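Local coordinates for replicase polyprotein 1a (Avian infectious bronchitis virus, PDB 3LD1) that is of unknown function, being a fragment of non-structural protein 2, one of the products encoded within the coronavirus replicase polyprotein, at residues A183-F188 / A199-A204; K28-A33 / M145-L150; I212-V215 / T220-V223; A138-S143 / S192-R197. The protein carries 3 engineered substitutions. All coordinates share one frame; numbering follows the deposited sequence.

In the fold
Contacts 1, 2 and 4 cluster in the helical part of the chain, while contact 3 lies farther off, its hairpin packing on the far end of helix 140-162. Contacts 1 and 4 have centres about 7 Å apart; contacts 2 and 4 have centres about 15 Å apart; contacts 1 and 2, about 12 Å apart between centres, touch through Lys202 and Tyr30. Along the chain the order of segments is 28-33, 138-143, 145-150, 183-188, 192-197, 199-204, then the hairpin of contact 3, whose centre lies about 22 Å from those of contacts 1 and 2. Contact 4 joins the starts of helices 140-162 and 194-207, while contact 2 packs helix 30-46 on the former and contact 1 packs helix 174-185 on the latter.

Contact 1: residues A183-F188 / A199-A204; sequences AALAIF and AALKMA. Engineered in segment 183-188: Ala183 (natural residue Lys).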
loop_
_atom_site.group_PDB
_atom_site.type_symbol
_atom_site.label_atom_id
_atom_site.label_comp_id
_atom_site.label_asym_id
_atom_site.label_seq_id
_atom_site.Cartn_x
_atom_site.Cartn_y
_atom_site.Cartn_z
ATOM N N ALA A 183 -2.352 11.666 -11.289
ATOM C CA ALA A 183 -3.365 12.619 -10.821
ATOM C C ALA A 183 -2.904 13.062 -9.475
ATOM O O ALA A 183 -2.681 14.271 -9.272
ATOM C CB ALA A 183 -4.781 12.008 -10.752
ATOM N N ALA A 184 -2.623 12.082 -8.604
ATOM C CA ALA A 184 -2.230 12.318 -7.215
ATOM C C ALA A 184 -0.949 13.160 -7.033
ATOM O O ALA A 184 -0.835 13.965 -6.073
ATOM C CB ALA A 184 -2.056 10.998 -6.502
ATOM N N LEU A 185 0.017 12.933 -7.931
ATOM C CA LEU A 185 1.302 13.621 -7.905
ATOM C C LEU A 185 1.344 14.942 -8.724
ATOM O O LEU A 185 2.268 15.699 -8.546
ATOM C CB LEU A 185 2.425 12.693 -8.358
ATOM C CG LEU A 185 2.997 11.625 -7.387
ATOM C CD1 LEU A 185 3.766 10.531 -8.142
ATOM C CD2 LEU A 185 3.889 12.266 -6.334
ATOM N N ALA A 186 0.356 15.212 -9.594
ATOM C CA ALA A 186 0.358 16.383 -10.501
ATOM C C ALA A 186 0.570 17.723 -9.800
ATOM O O ALA A 186 -0.133 18.097 -8.838
ATOM C CB ALA A 186 -0.933 16.438 -11.201
ATOM N N ILE A 187 1.531 18.472 -10.300
ATOM C CA ILE A 187 1.923 19.668 -9.609
ATOM C C ILE A 187 1.278 20.950 -10.107
ATOM O O ILE A 187 1.157 21.871 -9.367
ATOM C CB ILE A 187 3.442 19.757 -9.593
ATOM C CG1 ILE A 187 3.912 19.075 -8.342
ATOM C CG2 ILE A 187 3.965 21.176 -9.577
ATOM C CD1 ILE A 187 4.016 17.581 -8.568
ATOM N N PHE A 188 0.849 20.988 -11.355
ATOM C CA PHE A 188 0.295 22.203 -11.924
ATOM C C PHE A 188 -1.233 22.237 -11.763
ATOM O O PHE A 188 -1.780 23.293 -11.433
ATOM C CB PHE A 188 0.781 22.390 -13.375
ATOM C CG PHE A 188 2.254 22.093 -13.549
ATOM C CD1 PHE A 188 3.225 22.815 -12.835
ATOM C CD2 PHE A 188 2.681 21.064 -14.364
ATOM C CE1 PHE A 188 4.586 22.530 -12.956
ATOM C CE2 PHE A 188 4.051 20.770 -14.486
ATOM C CZ PHE A 188 4.997 21.524 -13.773
ATOM N N ALA A 199 0.122 15.417 1.355
ATOM C CA ALA A 199 0.101 14.833 2.666
ATOM C C ALA A 199 -0.653 13.448 2.649
ATOM O O ALA A 199 -0.361 12.526 3.425
ATOM C CB ALA A 199 -0.570 15.817 3.633
ATOM N N ALA A 200 -1.616 13.282 1.749
ATOM C CA ALA A 200 -2.312 12.007 1.743
ATOM C C ALA A 200 -1.376 10.941 1.134
ATOM O O ALA A 200 -1.330 9.773 1.535
ATOM C CB ALA A 200 -3.561 12.163 0.932
ATOM N N LEU A 201 -0.575 11.396 0.206
ATOM C CA LEU A 201 0.267 10.518 -0.509
ATOM C C LEU A 201 1.460 10.080 0.295
ATOM O O LEU A 201 1.929 8.953 0.177
ATOM C CB LEU A 201 0.732 11.250 -1.741
ATOM C CG LEU A 201 1.333 10.438 -2.818
ATOM C CD1 LEU A 201 0.263 9.413 -3.213
ATOM C CD2 LEU A 201 1.564 11.443 -3.865
ATOM N N LYS A 202 1.983 10.957 1.125
ATOM C CA LYS A 202 2.991 10.469 2.089
ATOM C C LYS A 202 2.368 9.369 2.959
ATOM O O LYS A 202 2.925 8.280 3.104
ATOM C CB LYS A 202 3.501 11.603 3.007
ATOM C CG LYS A 202 4.232 12.804 2.331
ATOM C CD LYS A 202 4.416 13.948 3.381
ATOM C CE LYS A 202 5.394 15.011 2.834
ATOM N NZ LYS A 202 5.150 16.322 3.528
ATOM N N MET A 203 1.194 9.642 3.520
ATOM C CA MET A 203 0.542 8.684 4.392
ATOM C C MET A 203 0.411 7.356 3.644
ATOM O O MET A 203 0.766 6.301 4.159
ATOM C CB MET A 203 -0.781 9.215 4.898
ATOM C CG MET A 203 -1.438 8.219 5.877
ATOM S SD MET A 203 -2.197 6.802 4.974
ATOM C CE MET A 203 -3.937 7.149 5.207
ATOM N N ALA A 204 -0.017 7.426 2.395
ATOM C CA ALA A 204 -0.224 6.232 1.620
ATOM C C ALA A 204 1.078 5.545 1.290
ATOM O O ALA A 204 1.126 4.291 1.284
ATOM C CB ALA A 204 -1.011 6.549 0.350
#
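Leu185 and Leu201 meet through one methyl branch each: Leu185 CD2 lies 3.5 Å from Leu201 CD2, and Leu185 CG is 3.8 Å from that same methyl. The two side chains cross at about a right angle, so the contact is a point where branches meet and not a run of parallel carbons. The other branch of Leu201 reaches for the neighbouring residue, with Leu201 CD1 at 4.3 Å from Ala184 CB. Ala184 CA and Leu201 CA, 7.4 Å apart, are the closest pair of backbone positions. Leu201 can serve both partners because its CG stands opposite the backbone N (chi1 -165°), which carries the fork across to the other helix. Leu185 swings its CG beside its own N instead, and although its CB does not face the second helix, its end comes nearer. The motif is two successive helices, 174-185 and 194-207, joined by a short connection, and the contact buries only 113 Å² in all, summed over both sides. Helix 174-185 is ending here: Ala186 is the first residue to leave helical backbone angles, while its N still bonds to O of Ala183, an engineered alanine, at 3.2 Å. Farther out, Leu185 also packs on Val151 of helix 140-162, and Leu201 on Cys230.

Contact 2: residues K28-A33 / M145-L150; sequences KDYADA and MAMRRL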
loop_
_atom_site.group_PDB
_atom_site.type_symbol
_atom_site.label_atom_id
_atom_site.label_comp_id
_atom_site.label_asym_id
_atom_site.label_seq_id
_atom_site.Cartn_x
_atom_site.Cartn_y
_atom_site.Cartn_z
ATOM N N LYS A 28 14.604 3.286 8.644
ATOM C CA LYS A 28 14.512 1.903 8.218
ATOM C C LYS A 28 13.989 1.869 6.753
ATOM O O LYS A 28 14.591 1.167 5.895
ATOM C CB LYS A 28 13.642 1.111 9.259
ATOM C CG LYS A 28 12.927 -0.308 8.857
ATOM C CD LYS A 28 13.856 -1.342 8.029
ATOM C CE LYS A 28 13.870 -2.779 8.620
ATOM N NZ LYS A 28 12.491 -3.281 9.003
ATOM N N ASP A 29 12.899 2.626 6.485
ATOM C CA ASP A 29 12.251 2.732 5.138
ATOM C C ASP A 29 11.370 3.967 5.204
ATOM O O ASP A 29 11.510 4.752 6.152
ATOM C CB ASP A 29 11.353 1.514 4.846
ATOM C CG ASP A 29 10.486 1.178 6.031
ATOM O OD1 ASP A 29 9.823 2.133 6.561
ATOM O OD2 ASP A 29 10.542 -0.007 6.495
ATOM N N TYR A 30 10.427 4.100 4.265
ATOM C CA TYR A 30 9.569 5.280 4.199
ATOM C C TYR A 30 8.597 5.336 5.363
ATOM O O TYR A 30 8.267 6.417 5.877
ATOM C CB TYR A 30 8.801 5.339 2.881
ATOM C CG TYR A 30 8.122 6.666 2.687
ATOM C CD1 TYR A 30 6.834 6.888 3.151
ATOM C CD2 TYR A 30 8.800 7.745 2.115
ATOM C CE1 TYR A 30 6.197 8.147 3.009
ATOM C CE2 TYR A 30 8.177 9.022 1.987
ATOM C CZ TYR A 30 6.894 9.204 2.437
ATOM O OH TYR A 30 6.305 10.423 2.302
ATOM N N ALA A 31 8.156 4.166 5.812
ATOM C CA ALA A 31 7.330 4.132 6.996
ATOM C C ALA A 31 8.047 4.739 8.194
ATOM O O ALA A 31 7.482 5.613 8.877
ATOM C CB ALA A 31 6.799 2.755 7.270
ATOM N N ASP A 32 9.282 4.323 8.435
ATOM C CA ASP A 32 10.048 4.826 9.593
ATOM C C ASP A 32 10.278 6.345 9.400
ATOM O O ASP A 32 9.948 7.195 10.233
ATOM C CB ASP A 32 11.377 4.028 9.716
ATOM C CG ASP A 32 12.164 4.250 11.096
ATOM O OD1 ASP A 32 11.587 4.505 12.209
ATOM O OD2 ASP A 32 13.422 4.126 11.066
ATOM N N ALA A 33 10.756 6.700 8.224
ATOM C CA ALA A 33 11.056 8.085 7.974
ATOM C C ALA A 33 9.819 8.874 8.261
ATOM O O ALA A 33 9.880 9.906 8.974
ATOM C CB ALA A 33 11.500 8.273 6.549
ATOM N N MET A 145 8.427 16.000 -5.954
ATOM C CA MET A 145 9.417 15.591 -6.967
ATOM C C MET A 145 10.038 14.300 -6.522
ATOM O O MET A 145 10.032 13.341 -7.262
ATOM C CB MET A 145 10.511 16.704 -7.137
ATOM C CG MET A 145 11.727 16.378 -8.120
ATOM S SD MET A 145 12.872 15.272 -7.293
ATOM C CE MET A 145 13.488 16.264 -5.972
ATOM N N ALA A 146 10.568 14.257 -5.291
ATOM C CA ALA A 146 11.241 13.004 -4.769
ATOM C C ALA A 146 10.363 11.766 -4.718
ATOM O O ALA A 146 10.856 10.640 -4.962
ATOM C CB ALA A 146 11.898 13.254 -3.324
ATOM N N MET A 147 9.104 11.952 -4.319
ATOM C CA MET A 147 8.178 10.842 -4.269
ATOM C C MET A 147 7.970 10.191 -5.623
ATOM O O MET A 147 7.566 9.030 -5.694
ATOM C CB MET A 147 6.830 11.233 -3.670
ATOM C CG MET A 147 6.839 11.480 -2.164
ATOM S SD MET A 147 5.169 11.828 -1.534
ATOM C CE MET A 147 5.039 13.579 -1.539
ATOM N N ARG A 148 8.264 10.920 -6.697
ATOM C CA ARG A 148 8.049 10.349 -7.985
ATOM C C ARG A 148 8.726 8.998 -8.061
ATOM O O ARG A 148 8.298 8.192 -8.827
ATOM C CB ARG A 148 8.455 11.320 -9.140
ATOM C CG ARG A 148 7.514 12.534 -9.170
ATOM C CD ARG A 148 7.966 13.615 -10.131
ATOM N NE ARG A 148 7.081 13.625 -11.279
ATOM C CZ ARG A 148 5.974 14.332 -11.324
ATOM N NH1 ARG A 148 5.669 15.136 -10.308
ATOM N NH2 ARG A 148 5.217 14.261 -12.384
ATOM N N ARG A 149 9.750 8.745 -7.241
ATOM C CA ARG A 149 10.598 7.545 -7.416
ATOM C C ARG A 149 9.911 6.340 -6.881
ATOM O O ARG A 149 10.283 5.207 -7.223
ATOM C CB ARG A 149 11.915 7.614 -6.641
ATOM C CG ARG A 149 12.856 8.734 -6.942
ATOM C CD ARG A 149 14.169 8.520 -6.073
ATOM N NE ARG A 149 15.316 8.600 -6.971
ATOM C CZ ARG A 149 16.224 7.650 -7.193
ATOM N NH1 ARG A 149 16.244 6.501 -6.521
ATOM N NH2 ARG A 149 17.180 7.892 -8.074
ATOM N N LEU A 150 8.987 6.595 -5.956
ATOM C CA LEU A 150 8.277 5.548 -5.228
ATOM C C LEU A 150 7.214 4.803 -6.060
ATOM O O LEU A 150 6.886 3.655 -5.745
ATOM C CB LEU A 150 7.632 6.101 -3.985
ATOM C CG LEU A 150 8.588 6.691 -2.968
ATOM C CD1 LEU A 150 7.870 7.349 -1.823
ATOM C CD2 LEU A 150 9.564 5.695 -2.476
#
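Tyr30 reaches across to Leu150 and Met147, packing the first turn of helix 30-46 against helix 140-162. Tyr30 CB points toward the second helix but stays 5.2 Å from Leu150 CD1. With CG turned opposite the backbone N (chi1 -169°), the ring extends the reach: Tyr30 CD2 comes to 4.1 Å from Leu150 CD1, and Tyr30 CE2 to 4.2 Å from the same methyl, which approaches the ring obliquely. At the tip, Tyr30 OH lies 4.2 Å from Met147 SD, a packing distance, while the hydroxyl is hydrogen-bonded to Gln135 O. All three residues are buried, and Phe205 of helix 194-207 touches both Tyr30 and Leu150. Helix 140-162 is kinked at this point, where Leu150 N bonds to Met147 O at 2.8 Å, three residues back instead of four. The start of helix 30-46 is fixed by Asp29 at the N-cap, whose carboxylate also forms a salt bridge through OD2 with Lys210. The other carboxylate oxygen of Asp29 does the capping: Asp32 N donates to Asp29 OD1 at 2.9 Å, with an N-H...O angle of 158°. Asp32 in turn receives Lys28 N at 2.8 Å on the anti lone pair of OD2.

Contact 3: residues I212-V215 / T220-V223; sequences ITVV and TLVV
Val215 and Val222 form the tightly bonded centre of a two-stranded antiparallel beta hairpin, strands 214-217 and 220-223. They are a hydrogen-bonded pair: Val215 N donates to Val222 O at 3.1 Å with a nearly straight 168° angle, and Val222 N returns a bond to Val215 O at 3.0 Å and 159°. Val222 O is also approached by Val214 CA at 3.5 Å in a C-H...O contact. The closest side-chain packing lies on the face of Val214, Leu221 and Val223. Val214 CG1 sits 3.6 Å from Leu221 CD2, and Val214 CG2 lies 4.0 Å from Val223 CG2 across the non-hydrogen-bonded pair. The branches of Val214 thus divide their work, one methyl for each partner. This face is backed by helix 140-162, through Ala161 and Leu162 on Val214, and by helix 232-243, through Phe242 on Leu221 and Asn235 on Val223. The opposite face carries Val215 and Val222, whose CG2 methyls meet at 3.9 Å; with CG1 opposite the carbonyl carbon (chi1 -64°), CG2 of Val215 is left between the backbone N and the carbonyl carbon. Toward residues 212 and 213 the side-chain packing slackens, although Thr213 still makes backbone hydrogen bonds with Arg224: Ile212 CG1 is 4.4 Å from Val223 CG1, and Thr213, partly exposed, turns its hydroxyl to Glu225 in a hydrogen bond. The chemistry implies a division of labour, in which main-chain bonds set the register and branched apolar side chains pair on the two faces through contacts without directional bonding.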
loop_
_atom_site.group_PDB
_atom_site.type_symbol
_atom_site.label_atom_id
_atom_site.label_comp_id
_atom_site.label_asym_id
_atom_site.label_seq_id
_atom_site.Cartn_x
_atom_site.Cartn_y
_atom_site.Cartn_z
ATOM N N ILE A 212 3.478 -5.374 0.200
ATOM C CA ILE A 212 2.221 -5.265 -0.555
ATOM C C ILE A 212 1.580 -6.646 -0.515
ATOM O O ILE A 212 2.222 -7.610 -0.944
ATOM C CB ILE A 212 2.473 -4.679 -2.011
ATOM C CG1 ILE A 212 2.144 -3.185 -2.077
ATOM C CG2 ILE A 212 1.701 -5.404 -3.123
ATOM C CD1 ILE A 212 3.128 -2.304 -1.413
ATOM N N THR A 213 0.359 -6.734 0.040
ATOM C CA THR A 213 -0.396 -7.996 0.190
ATOM C C THR A 213 -1.621 -7.948 -0.646
ATOM O O THR A 213 -2.539 -7.159 -0.343
ATOM C CB THR A 213 -0.976 -8.175 1.619
ATOM O OG1 THR A 213 -0.083 -7.600 2.537
ATOM C CG2 THR A 213 -1.178 -9.670 1.989
ATOM N N VAL A 214 -1.673 -8.808 -1.651
ATOM C CA VAL A 214 -2.877 -9.014 -2.449
ATOM C C VAL A 214 -3.820 -10.092 -1.851
ATOM O O VAL A 214 -3.376 -11.172 -1.450
ATOM C CB VAL A 214 -2.440 -9.376 -3.859
ATOM C CG1 VAL A 214 -3.583 -9.874 -4.688
ATOM C CG2 VAL A 214 -1.827 -8.113 -4.540
ATOM N N VAL A 215 -5.107 -9.800 -1.755
ATOM C CA VAL A 215 -6.068 -10.808 -1.275
ATOM C C VAL A 215 -7.263 -10.832 -2.193
ATOM O O VAL A 215 -7.337 -9.965 -3.087
ATOM C CB VAL A 215 -6.614 -10.519 0.160
ATOM C CG1 VAL A 215 -5.476 -10.583 1.203
ATOM C CG2 VAL A 215 -7.377 -9.203 0.160
ATOM N N THR A 220 -13.050 -9.684 -5.999
ATOM C CA THR A 220 -12.032 -8.842 -6.615
ATOM C C THR A 220 -10.742 -9.121 -5.932
ATOM O O THR A 220 -10.728 -9.470 -4.727
ATOM C CB THR A 220 -12.228 -7.309 -6.359
ATOM O OG1 THR A 220 -13.573 -6.997 -6.015
ATOM C CG2 THR A 220 -11.846 -6.559 -7.518
ATOM N N LEU A 221 -9.660 -8.918 -6.697
ATOM C CA LEU A 221 -8.352 -8.710 -6.137
ATOM C C LEU A 221 -8.421 -7.356 -5.410
ATOM O O LEU A 221 -9.133 -6.472 -5.836
ATOM C CB LEU A 221 -7.351 -8.645 -7.273
ATOM C CG LEU A 221 -6.964 -9.981 -7.945
ATOM C CD1 LEU A 221 -6.204 -9.817 -9.269
ATOM C CD2 LEU A 221 -6.104 -10.792 -7.014
ATOM N N VAL A 222 -7.778 -7.237 -4.255
ATOM C CA VAL A 222 -7.593 -5.955 -3.603
ATOM C C VAL A 222 -6.190 -5.908 -3.000
ATOM O O VAL A 222 -5.674 -6.897 -2.602
ATOM C CB VAL A 222 -8.703 -5.588 -2.572
ATOM C CG1 VAL A 222 -9.992 -6.395 -2.800
ATOM C CG2 VAL A 222 -8.197 -5.635 -1.103
ATOM N N VAL A 223 -5.537 -4.760 -3.074
ATOM C CA VAL A 223 -4.247 -4.587 -2.442
ATOM C C VAL A 223 -4.591 -4.031 -1.084
ATOM O O VAL A 223 -5.096 -2.896 -0.979
ATOM C CB VAL A 223 -3.410 -3.581 -3.234
ATOM C CG1 VAL A 223 -2.286 -3.027 -2.389
ATOM C CG2 VAL A 223 -2.819 -4.239 -4.423
#

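Contact 4: residues A138-S143 / S192-R197; sequences AKIQVS and SELPQR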
loop_
_atom_site.group_PDB
_atom_site.type_symbol
_atom_site.label_atom_id
_atom_site.label_comp_id
_atom_site.label_asym_id
_atom_site.label_seq_id
_atom_site.Cartn_x
_atom_site.Cartn_y
_atom_site.Cartn_z
ATOM N N ALA A 138 8.759 18.698 4.384
ATOM C CA ALA A 138 7.642 19.678 4.319
ATOM C C ALA A 138 7.529 20.461 2.985
ATOM O O ALA A 138 6.410 20.822 2.574
ATOM C CB ALA A 138 7.697 20.681 5.516
ATOM N N LYS A 139 8.626 20.832 2.347
ATOM C CA LYS A 139 8.422 21.685 1.192
ATOM C C LYS A 139 7.855 20.886 0.050
ATOM O O LYS A 139 8.444 19.894 -0.489
ATOM C CB LYS A 139 9.642 22.516 0.732
ATOM C CG LYS A 139 9.214 23.943 0.188
ATOM C CD LYS A 139 10.159 24.555 -0.778
ATOM C CE LYS A 139 9.758 25.982 -1.232
ATOM N NZ LYS A 139 8.952 26.611 -0.088
ATOM N N ILE A 140 6.679 21.322 -0.309
ATOM C CA ILE A 140 5.881 20.507 -1.170
ATOM C C ILE A 140 6.647 20.162 -2.442
ATOM O O ILE A 140 6.749 18.988 -2.877
ATOM C CB ILE A 140 4.625 21.251 -1.460
ATOM C CG1 ILE A 140 3.734 21.238 -0.212
ATOM C CG2 ILE A 140 3.941 20.682 -2.659
ATOM C CD1 ILE A 140 2.655 22.310 -0.220
ATOM N N GLN A 141 7.204 21.181 -3.033
ATOM C CA GLN A 141 7.871 21.080 -4.286
ATOM C C GLN A 141 9.006 20.089 -4.235
ATOM O O GLN A 141 9.341 19.485 -5.252
ATOM C CB GLN A 141 8.341 22.517 -4.628
ATOM C CG GLN A 141 9.276 22.753 -5.823
ATOM C CD GLN A 141 10.045 24.125 -5.689
ATOM O OE1 GLN A 141 10.343 24.771 -6.680
ATOM N NE2 GLN A 141 10.331 24.558 -4.454
ATOM N N VAL A 142 9.575 19.834 -3.055
ATOM C CA VAL A 142 10.620 18.832 -2.990
ATOM C C VAL A 142 10.056 17.448 -2.773
ATOM O O VAL A 142 10.410 16.478 -3.505
ATOM C CB VAL A 142 11.707 19.144 -1.872
ATOM C CG1 VAL A 142 12.588 17.881 -1.508
ATOM C CG2 VAL A 142 12.555 20.346 -2.263
ATOM N N SER A 143 9.233 17.300 -1.762
ATOM C CA SER A 143 8.655 15.979 -1.519
ATOM C C SER A 143 7.934 15.463 -2.794
ATOM O O SER A 143 8.156 14.310 -3.227
ATOM C CB SER A 143 7.740 15.993 -0.311
ATOM O OG SER A 143 6.837 17.094 -0.398
ATOM N N SER A 192 -3.642 24.412 -4.688
ATOM C CA SER A 192 -4.263 24.783 -3.402
ATOM C C SER A 192 -4.817 23.553 -2.727
ATOM O O SER A 192 -4.918 23.509 -1.486
ATOM C CB SER A 192 -5.347 25.860 -3.549
ATOM O OG SER A 192 -5.938 26.165 -2.295
ATOM N N GLU A 193 -5.166 22.566 -3.556
ATOM C CA GLU A 193 -5.490 21.210 -3.117
ATOM C C GLU A 193 -4.190 20.452 -2.865
ATOM O O GLU A 193 -4.128 19.565 -1.996
ATOM C CB GLU A 193 -6.249 20.473 -4.221
ATOM C CG GLU A 193 -7.439 19.624 -3.744
ATOM C CD GLU A 193 -8.700 20.485 -3.563
ATOM O OE1 GLU A 193 -8.840 21.139 -2.494
ATOM O OE2 GLU A 193 -9.539 20.512 -4.499
ATOM N N LEU A 194 -3.164 20.797 -3.645
ATOM C CA LEU A 194 -1.853 20.171 -3.549
ATOM C C LEU A 194 -1.314 19.923 -2.123
ATOM O O LEU A 194 -0.872 18.810 -1.819
ATOM C CB LEU A 194 -0.871 20.994 -4.366
ATOM C CG LEU A 194 0.491 20.424 -4.690
ATOM C CD1 LEU A 194 0.338 19.235 -5.534
ATOM C CD2 LEU A 194 1.225 21.507 -5.424
ATOM N N PRO A 195 -1.333 20.952 -1.248
ATOM C CA PRO A 195 -0.772 20.650 0.113
ATOM C C PRO A 195 -1.395 19.382 0.666
ATOM O O PRO A 195 -0.681 18.481 1.104
ATOM C CB PRO A 195 -1.083 21.888 0.955
ATOM C CG PRO A 195 -1.354 23.067 -0.115
ATOM C CD PRO A 195 -1.755 22.368 -1.427
ATOM N N GLN A 196 -2.708 19.263 0.543
ATOM C CA GLN A 196 -3.451 18.073 1.032
ATOM C C GLN A 196 -3.278 16.753 0.264
ATOM O O GLN A 196 -3.175 15.701 0.874
ATOM C CB GLN A 196 -4.939 18.410 1.174
ATOM C CG GLN A 196 -5.232 19.328 2.415
ATOM C CD GLN A 196 -4.738 18.731 3.781
ATOM O OE1 GLN A 196 -4.416 17.508 3.899
ATOM N NE2 GLN A 196 -4.700 19.595 4.822
ATOM N N ARG A 197 -3.207 16.805 -1.048
ATOM C CA ARG A 197 -2.938 15.601 -1.820
ATOM C C ARG A 197 -1.577 15.061 -1.547
ATOM O O ARG A 197 -1.324 13.880 -1.651
ATOM C CB ARG A 197 -2.948 15.907 -3.300
ATOM C CG ARG A 197 -4.247 16.382 -3.817
ATOM C CD ARG A 197 -4.416 16.012 -5.297
ATOM N NE ARG A 197 -3.322 16.454 -6.151
ATOM C CZ ARG A 197 -3.137 17.697 -6.553
ATOM N NH1 ARG A 197 -3.969 18.641 -6.140
ATOM N NH2 ARG A 197 -2.114 17.985 -7.353
#
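Ile140 meets Leu194 and Pro195 because of how its beta branches are set: at chi1 -73° its CG1 arm stands opposite the carbonyl carbon, and CG2 stands opposite the backbone N. An extended second torsion, chi2 161°, carries CD1 out to Pro195, at 3.8 Å from its CA and 3.9 Å from its CB. The other branch turns to Leu194, where Ile140 CG2 is 4.0 Å from both CG and CD2 of Leu194. The side chains cross at a slant on either pairing, and Ile140 CA is 6.8 Å from Pro195 CA. In the fold this is packing between the starting ends of two helices, 140-162 and 194-207, near the surface, with 129 Å² buried over both sides. Lys139 is the N-cap residue of the first helix, and its carbonyl O accepts from both Val142 N at 2.8 Å and Ser143 N at 3.0 Å. Asp17 takes the backbone N-H groups of Ala138 and Lys139 just before that helix. On the second helix, Arg197 bonds through NH1 to Asn190 O, in the connection that leads into segment 192-197.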